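Local coordinates for uncharacterized protein MJ0754 (Methanocaldococcus jannaschii, PDB 3Q4N) that is of unknown function but folds as a ferritin-like four-helix bundle and binds metal at a dinuclear centre, at residues Ser6-Lys18 with Ala60-Asp72. Residues are numbered along the deposited sequence; the frame is centred on the assembly and turned at random.
Sequences SSLPKQPISEEEK and AVKYLLEKYNIPD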
loop_
_atom_site.group_PDB
_atom_site.type_symbol
_atom_site.label_atom_id
_atom_site.label_comp_id
_atom_site.label_asym_id
_atom_site.label_seq_id
_atom_site.Cartn_x
_atom_site.Cartn_y
_atom_site.Cartn_z
ATOM N N SER B 6 -30.134 -1.213 3.691
ATOM C CA SER B 6 -30.562 0.103 4.247
ATOM C C SER B 6 -30.289 0.269 5.774
ATOM O O SER B 6 -31.033 -0.228 6.643
ATOM C CB SER B 6 -32.025 0.401 3.875
ATOM O OG SER B 6 -32.898 -0.017 4.900
ATOM N N SER B 7 -29.198 0.977 6.070
ATOM C CA SER B 7 -28.758 1.252 7.432
ATOM C C SER B 7 -28.654 2.767 7.628
ATOM O O SER B 7 -27.950 3.462 6.871
ATOM C CB SER B 7 -27.410 0.577 7.709
ATOM O OG SER B 7 -26.325 1.345 7.210
ATOM N N LEU B 8 -29.379 3.255 8.644
ATOM C CA LEU B 8 -29.599 4.691 8.935
ATOM C C LEU B 8 -29.595 4.865 10.485
ATOM O O LEU B 8 -29.722 3.857 11.198
ATOM C CB LEU B 8 -30.904 5.187 8.247
ATOM C CG LEU B 8 -30.867 5.413 6.706
ATOM C CD1 LEU B 8 -31.216 4.162 5.876
ATOM C CD2 LEU B 8 -31.720 6.624 6.244
ATOM N N PRO B 9 -29.439 6.112 11.024
ATOM C CA PRO B 9 -29.465 7.486 10.491
ATOM C C PRO B 9 -28.072 8.013 10.051
ATOM O O PRO B 9 -27.220 7.218 9.608
ATOM C CB PRO B 9 -29.977 8.287 11.693
ATOM C CG PRO B 9 -29.322 7.579 12.882
ATOM C CD PRO B 9 -29.011 6.142 12.441
ATOM N N LYS B 10 -27.843 9.326 10.186
ATOM C CA LYS B 10 -26.646 9.973 9.619
ATOM C C LYS B 10 -25.634 10.363 10.677
ATOM O O LYS B 10 -25.959 11.100 11.604
ATOM C CB LYS B 10 -27.027 11.191 8.778
ATOM C CG LYS B 10 -25.919 11.694 7.873
ATOM C CD LYS B 10 -26.499 12.330 6.636
ATOM C CE LYS B 10 -27.557 13.339 7.016
ATOM N NZ LYS B 10 -28.563 13.500 5.937
ATOM N N GLN B 11 -24.399 9.894 10.489
ATOM C CA GLN B 11 -23.333 9.980 11.499
ATOM C C GLN B 11 -22.198 10.993 11.214
ATOM O O GLN B 11 -22.214 11.684 10.185
ATOM C CB GLN B 11 -22.763 8.580 11.763
ATOM C CG GLN B 11 -23.680 7.703 12.600
ATOM C CD GLN B 11 -23.210 6.267 12.679
ATOM O OE1 GLN B 11 -22.229 5.944 13.375
ATOM N NE2 GLN B 11 -23.922 5.381 11.976
ATOM N N PRO B 12 -21.236 11.110 12.160
ATOM C CA PRO B 12 -20.023 11.970 12.049
ATOM C C PRO B 12 -18.956 11.614 10.944
ATOM O O PRO B 12 -18.138 10.685 11.123
ATOM C CB PRO B 12 -19.409 11.886 13.467
ATOM C CG PRO B 12 -20.071 10.666 14.139
ATOM C CD PRO B 12 -21.442 10.630 13.550
ATOM N N ILE B 13 -18.953 12.366 9.836
ATOM C CA ILE B 13 -17.973 12.173 8.737
ATOM C C ILE B 13 -16.815 13.191 8.781
ATOM O O ILE B 13 -17.040 14.380 8.998
ATOM C CB ILE B 13 -18.652 12.181 7.321
ATOM C CG1 ILE B 13 -17.849 11.354 6.326
ATOM C CG2 ILE B 13 -18.842 13.595 6.773
ATOM C CD1 ILE B 13 -18.304 9.924 6.234
ATOM N N SER B 14 -15.591 12.715 8.562
ATOM C CA SER B 14 -14.400 13.562 8.555
ATOM C C SER B 14 -13.760 13.667 7.173
ATOM O O SER B 14 -14.212 13.045 6.211
ATOM C CB SER B 14 -13.366 13.014 9.526
ATOM O OG SER B 14 -12.547 12.050 8.891
ATOM N N GLU B 15 -12.682 14.440 7.105
ATOM C CA GLU B 15 -12.002 14.725 5.845
ATOM C C GLU B 15 -11.328 13.542 5.196
ATOM O O GLU B 15 -11.628 13.259 4.040
ATOM C CB GLU B 15 -11.044 15.903 5.988
ATOM C CG GLU B 15 -11.635 17.194 5.484
ATOM C CD GLU B 15 -13.160 17.116 5.318
ATOM O OE1 GLU B 15 -13.888 16.886 6.318
ATOM O OE2 GLU B 15 -13.631 17.283 4.173
ATOM N N GLU B 16 -10.427 12.855 5.907
ATOM C CA GLU B 16 -9.874 11.612 5.357
ATOM C C GLU B 16 -10.937 10.509 5.232
ATOM O O GLU B 16 -10.914 9.772 4.257
ATOM C CB GLU B 16 -8.518 11.143 5.956
ATOM C CG GLU B 16 -8.450 10.913 7.457
ATOM C CD GLU B 16 -8.363 12.234 8.264
ATOM O OE1 GLU B 16 -9.234 13.134 8.075
ATOM O OE2 GLU B 16 -7.424 12.369 9.098
ATOM N N GLU B 17 -11.896 10.431 6.160
ATOM C CA GLU B 17 -13.093 9.590 5.946
ATOM C C GLU B 17 -13.734 9.881 4.576
ATOM O O GLU B 17 -14.035 8.948 3.822
ATOM C CB GLU B 17 -14.147 9.791 7.051
ATOM C CG GLU B 17 -13.945 9.001 8.368
ATOM C CD GLU B 17 -15.012 9.324 9.450
ATOM O OE1 GLU B 17 -15.418 10.501 9.588
ATOM O OE2 GLU B 17 -15.444 8.404 10.184
ATOM N N LYS B 18 -13.942 11.170 4.274
ATOM C CA LYS B 18 -14.403 11.635 2.953
ATOM C C LYS B 18 -13.472 11.122 1.879
ATOM O O LYS B 18 -13.904 10.440 0.944
ATOM C CB LYS B 18 -14.435 13.174 2.851
ATOM C CG LYS B 18 -15.698 13.854 3.370
ATOM C CD LYS B 18 -15.856 15.291 2.821
ATOM C CE LYS B 18 -16.532 16.268 3.825
ATOM N NZ LYS B 18 -17.901 15.873 4.336
ATOM N N ALA B 60 -22.530 -0.073 -4.010
ATOM C CA ALA B 60 -22.558 -0.010 -2.552
ATOM C C ALA B 60 -21.899 1.254 -2.003
ATOM O O ALA B 60 -22.343 1.819 -1.010
ATOM C CB ALA B 60 -21.898 -1.242 -1.966
ATOM N N VAL B 61 -20.832 1.690 -2.653
ATOM C CA VAL B 61 -20.059 2.828 -2.172
ATOM C C VAL B 61 -20.783 4.089 -2.603
ATOM O O VAL B 61 -20.903 5.040 -1.833
ATOM C CB VAL B 61 -18.586 2.793 -2.698
ATOM C CG1 VAL B 61 -17.778 3.963 -2.161
ATOM C CG2 VAL B 61 -17.913 1.505 -2.303
ATOM N N LYS B 62 -21.278 4.074 -3.838
ATOM C CA LYS B 62 -22.140 5.125 -4.344
ATOM C C LYS B 62 -23.224 5.438 -3.320
ATOM O O LYS B 62 -23.443 6.612 -3.029
ATOM C CB LYS B 62 -22.740 4.711 -5.683
ATOM C CG LYS B 62 -23.793 5.633 -6.192
ATOM C CD LYS B 62 -23.484 6.091 -7.587
ATOM C CE LYS B 62 -23.742 7.595 -7.695
ATOM N NZ LYS B 62 -23.456 8.147 -9.054
ATOM N N TYR B 63 -23.849 4.394 -2.745
ATOM C CA TYR B 63 -24.848 4.520 -1.643
ATOM C C TYR B 63 -24.435 5.478 -0.509
ATOM O O TYR B 63 -25.289 6.175 0.054
ATOM C CB TYR B 63 -25.229 3.134 -1.055
ATOM C CG TYR B 63 -26.242 3.143 0.110
ATOM C CD1 TYR B 63 -25.851 3.515 1.416
ATOM C CD2 TYR B 63 -27.589 2.758 -0.093
ATOM C CE1 TYR B 63 -26.778 3.534 2.492
ATOM C CE2 TYR B 63 -28.536 2.759 0.972
ATOM C CZ TYR B 63 -28.124 3.148 2.271
ATOM O OH TYR B 63 -29.036 3.151 3.342
ATOM N N LEU B 64 -23.141 5.500 -0.190
ATOM C CA LEU B 64 -22.595 6.308 0.918
ATOM C C LEU B 64 -22.218 7.716 0.508
ATOM O O LEU B 64 -22.224 8.629 1.321
ATOM C CB LEU B 64 -21.384 5.623 1.545
ATOM C CG LEU B 64 -21.691 4.357 2.357
ATOM C CD1 LEU B 64 -20.432 3.550 2.581
ATOM C CD2 LEU B 64 -22.353 4.685 3.697
ATOM N N LEU B 65 -21.884 7.878 -0.761
ATOM C CA LEU B 65 -21.586 9.183 -1.283
ATOM C C LEU B 65 -22.893 9.927 -1.349
ATOM O O LEU B 65 -22.938 11.130 -1.117
ATOM C CB LEU B 65 -20.951 9.097 -2.671
ATOM C CG LEU B 65 -19.724 8.214 -2.959
ATOM C CD1 LEU B 65 -18.842 8.865 -4.013
ATOM C CD2 LEU B 65 -18.897 7.951 -1.716
ATOM N N GLU B 66 -23.961 9.199 -1.654
ATOM C CA GLU B 66 -25.292 9.769 -1.703
ATOM C C GLU B 66 -25.741 10.114 -0.296
ATOM O O GLU B 66 -26.160 11.239 -0.025
ATOM C CB GLU B 66 -26.274 8.767 -2.294
ATOM C CG GLU B 66 -26.100 8.504 -3.767
ATOM C CD GLU B 66 -27.100 7.480 -4.281
ATOM O OE1 GLU B 66 -27.270 6.413 -3.621
ATOM O OE2 GLU B 66 -27.705 7.739 -5.352
ATOM N N LYS B 67 -25.640 9.134 0.596
ATOM C CA LYS B 67 -26.132 9.266 1.957
ATOM C C LYS B 67 -25.467 10.424 2.683
ATOM O O LYS B 67 -26.090 11.035 3.530
ATOM C CB LYS B 67 -25.883 7.969 2.732
ATOM C CG LYS B 67 -27.047 7.484 3.576
ATOM C CD LYS B 67 -27.309 8.361 4.791
ATOM C CE LYS B 67 -27.983 7.574 5.887
ATOM N NZ LYS B 67 -26.985 6.640 6.494
ATOM N N TYR B 68 -24.210 10.720 2.362
ATOM C CA TYR B 68 -23.450 11.718 3.105
ATOM C C TYR B 68 -23.165 12.918 2.253
ATOM O O TYR B 68 -22.502 13.856 2.696
ATOM C CB TYR B 68 -22.147 11.133 3.648
ATOM C CG TYR B 68 -22.364 10.275 4.860
ATOM C CD1 TYR B 68 -22.016 10.725 6.126
ATOM C CD2 TYR B 68 -22.938 9.020 4.750
ATOM C CE1 TYR B 68 -22.226 9.927 7.272
ATOM C CE2 TYR B 68 -23.157 8.218 5.876
ATOM C CZ TYR B 68 -22.800 8.671 7.138
ATOM O OH TYR B 68 -23.021 7.867 8.252
ATOM N N ASN B 69 -23.673 12.882 1.027
ATOM C CA ASN B 69 -23.544 14.000 0.098
ATOM C C ASN B 69 -22.090 14.419 -0.099
ATOM O O ASN B 69 -21.570 15.255 0.633
ATOM C CB ASN B 69 -24.387 15.191 0.579
ATOM C CG ASN B 69 -24.854 16.095 -0.562
ATOM O OD1 ASN B 69 -24.230 16.164 -1.646
ATOM N ND2 ASN B 69 -25.959 16.806 -0.319
ATOM N N ILE B 70 -21.443 13.803 -1.077
ATOM C CA ILE B 70 -20.049 14.064 -1.417
ATOM C C ILE B 70 -19.938 13.965 -2.937
ATOM O O ILE B 70 -20.340 12.952 -3.517
ATOM C CB ILE B 70 -19.081 13.035 -0.753
ATOM C CG1 ILE B 70 -19.130 13.124 0.775
ATOM C CG2 ILE B 70 -17.645 13.245 -1.222
ATOM C CD1 ILE B 70 -18.452 11.960 1.501
ATOM N N PRO B 71 -19.397 15.009 -3.592
ATOM C CA PRO B 71 -19.343 14.992 -5.057
ATOM C C PRO B 71 -18.611 13.747 -5.549
ATOM O O PRO B 71 -17.398 13.592 -5.297
ATOM C CB PRO B 71 -18.548 16.261 -5.404
ATOM C CG PRO B 71 -17.730 16.550 -4.154
ATOM C CD PRO B 71 -18.646 16.147 -3.024
ATOM N N ASP B 72 -19.369 12.870 -6.215
ATOM C CA ASP B 72 -18.890 11.611 -6.813
ATOM C C ASP B 72 -17.746 11.808 -7.838
ATOM O O ASP B 72 -17.831 12.697 -8.695
ATOM C CB ASP B 72 -20.086 10.923 -7.476
ATOM C CG ASP B 72 -19.740 9.598 -8.110
ATOM O OD1 ASP B 72 -18.655 9.474 -8.697
ATOM O OD2 ASP B 72 -20.575 8.675 -8.038
#
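Bends at chi2 (-70°) and chi4 (73°) carry Lys67 NZ from the last turn of helix 45-68 to the carbonyls of Ser7 and Pro9, while Tyr68, with CG anti to its carbonyl carbon (chi1 -77°), places its hydroxyl beside the backbone N of Gln11. The ammonium group bridges two acceptors in the N-terminal arm: it binds Pro9 O at 3.2 Å, from above the carbonyl plane, and makes a weaker bond to Ser7 O. The same chain is packed through its carbons, Leu8 CG lying 3.7 Å from Lys67 CE. Leu8 CD1 also meets Tyr63 OH, the hydroxyl that accepts a weak bond from Ser7 N at 3.5 Å.

Lys10 CG lies over one face of the Tyr68 ring, 4.1 Å above its plane and near its rim; Gln11 O sits at the ring edge. Gln11 N gives Tyr68 OH a weak bond of 3.3 Å, but the hydroxyl's strongest partner is Asp131, on helix 130-155. Ile13 CD1 rests against Tyr68 CD1 at 3.8 Å, and beyond the Schellman motif at Asn69, Ile70 CD1 meets Lys18 CG. Ser14 OG accepts from Glu17 N, an N-cap bond that marks the start of helix 15-42.

Were Lys67 an alanine, the Ser7 and Pro9 carbonyls would probably lose their shared donor, and a gap would be likely to open beside Leu8 CG. The contact ties an extended arm across one end of the bundle: from Ser7 to Gln11, mostly weak polar bonds to backbone atoms mix with aliphatic packing, Lys67 NZ to Pro9 O being the one not weak; apolar contacts follow at Ile13 and Lys18, and Tyr68 joins the arm to helices 45-68 and 130-155.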